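Local coordinates for endoglucanase (Clostridium thermocellum, PDB 2E4T), which hydrolyses internal beta-1,4-glucosidic bonds of cellulose and probably of xyloglucan, through its family 44 glycoside hydrolase module, at residues K266-S269 / R275-D278. Residues are numbered along the deposited sequence; the frame is centred on the assembly and turned at random.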
loop_
_atom_site.group_PDB
_atom_site.type_symbol
_atom_site.label_atom_id
_atom_site.label_comp_id
_atom_site.label_asym_id
_atom_site.label_seq_id
_atom_site.Cartn_x
_atom_site.Cartn_y
_atom_site.Cartn_z
ATOM N N LYS A 266 -1.952 8.570 -20.017
ATOM C CA LYS A 266 -1.545 7.852 -21.231
ATOM C C LYS A 266 -1.361 8.860 -22.383
ATOM O O LYS A 266 -0.386 8.776 -23.124
ATOM C CB LYS A 266 -2.571 6.793 -21.612
ATOM C CG LYS A 266 -2.120 6.062 -22.891
ATOM C CD LYS A 266 -2.745 4.763 -23.165
ATOM C CE LYS A 266 -1.948 4.025 -24.268
ATOM N NZ LYS A 266 -2.111 4.733 -25.551
ATOM N N LYS A 267 -2.307 9.796 -22.541
ATOM C CA LYS A 267 -2.218 10.772 -23.621
ATOM C C LYS A 267 -0.914 11.568 -23.481
ATOM O O LYS A 267 -0.201 11.815 -24.466
ATOM C CB LYS A 267 -3.448 11.698 -23.581
ATOM C CG LYS A 267 -3.474 12.888 -24.522
ATOM C CD LYS A 267 -4.749 13.741 -24.407
ATOM C CE LYS A 267 -4.832 14.760 -25.517
ATOM N NZ LYS A 267 -3.972 15.934 -25.171
ATOM N N ALA A 268 -0.631 12.049 -22.249
ATOM C CA ALA A 268 0.568 12.818 -22.037
ATOM C C ALA A 268 1.797 11.986 -22.329
ATOM O O ALA A 268 2.808 12.497 -22.883
ATOM C CB ALA A 268 0.633 13.353 -20.609
ATOM N N SER A 269 1.814 10.706 -21.916
ATOM C CA SER A 269 2.945 9.823 -22.183
ATOM C C SER A 269 3.111 9.606 -23.703
ATOM O O SER A 269 4.250 9.588 -24.188
ATOM C CB SER A 269 2.682 8.478 -21.502
ATOM O OG SER A 269 2.627 8.677 -20.066
ATOM N N ARG A 275 6.631 6.448 -20.869
ATOM C CA ARG A 275 5.650 6.267 -19.835
ATOM C C ARG A 275 5.865 7.269 -18.704
ATOM O O ARG A 275 6.960 7.333 -18.113
ATOM C CB ARG A 275 5.757 4.838 -19.303
ATOM C CG ARG A 275 4.880 4.581 -18.078
ATOM C CD ARG A 275 4.878 3.062 -17.707
ATOM N NE ARG A 275 4.101 2.257 -18.648
ATOM C CZ ARG A 275 2.784 2.050 -18.537
ATOM N NH1 ARG A 275 2.057 2.676 -17.579
ATOM N NH2 ARG A 275 2.197 1.197 -19.386
ATOM N N LEU A 276 4.804 7.997 -18.332
ATOM C CA LEU A 276 4.905 8.992 -17.270
ATOM C C LEU A 276 4.160 8.566 -16.007
ATOM O O LEU A 276 4.341 9.196 -14.944
ATOM C CB LEU A 276 4.363 10.368 -17.731
ATOM C CG LEU A 276 5.182 10.961 -18.874
ATOM C CD1 LEU A 276 4.531 12.276 -19.305
ATOM C CD2 LEU A 276 6.631 11.221 -18.494
ATOM N N LEU A 277 3.292 7.554 -16.079
ATOM C CA LEU A 277 2.643 6.993 -14.893
ATOM C C LEU A 277 3.018 5.511 -14.871
ATOM O O LEU A 277 2.649 4.786 -15.801
ATOM C CB LEU A 277 1.132 7.104 -14.972
ATOM C CG LEU A 277 0.359 6.492 -13.802
ATOM C CD1 LEU A 277 0.627 7.236 -12.484
ATOM C CD2 LEU A 277 -1.090 6.360 -14.106
ATOM N N ASP A 278 3.721 5.084 -13.818
ATOM C CA ASP A 278 4.064 3.671 -13.702
ATOM C C ASP A 278 3.056 2.894 -12.867
ATOM O O ASP A 278 2.797 1.705 -13.159
ATOM C CB ASP A 278 5.460 3.510 -13.126
ATOM C CG ASP A 278 6.486 4.088 -14.067
ATOM O OD1 ASP A 278 6.841 3.374 -15.047
ATOM O OD2 ASP A 278 6.904 5.251 -13.849
#
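Ser-269 receives the backbone N-H of Leu-276 on its hydroxyl oxygen. The bond from Leu-276 N to Ser-269 OG is 2.9 Å long and clearly bent, with an N-H...O angle of 143°. Ser-269 chi1 of -64° sets OG beside its own backbone N and anti to its carbonyl carbon. From there OG reaches the returning chain and also hydrogen-bonds to Met-265 O, one turn back in the helix. Tyr-350 OH is a third partner of the same oxygen, so three bonds fix this buried hydroxyl.

Leu-276 directs its side chain back at the helix. Its CB lies beside the hydroxyl, 3.4 Å from Ser-269 OG. Further out, the CD1 branch comes 4.2 Å from Ala-268 CB and 4.0 Å from Ala-268 O. Val-212 of helix 204-221 touches both Ala-268 and Leu-276. The carbonyl of Leu-276 is in turn bound by Ser-215 OG of that helix.

Arg-275 acts within the loop. Its NH1 donates to Leu-277 O at 2.8 Å, with the oxygen in the guanidinium plane and the donor nearly in line with the C=O. Thr-353 OG1 and Pro-351 O, just before strand 354-360, also bond this guanidinium. Leu-277 packs on Tyr-261, Leu-262 and Met-265.

The contact closes the turn between helix 257-272 and strand 279-284, an alpha-to-beta connection of the TIM barrel, away from both metal sites. Its chemistry is a small polar junction flanked by apolar packing: one serine hydroxyl joins the end of the helix, the start of the return and Tyr-350. The buried N-H of Leu-276 finds its acceptor in that hydroxyl, which probably holds the returning loop against the end of the helix.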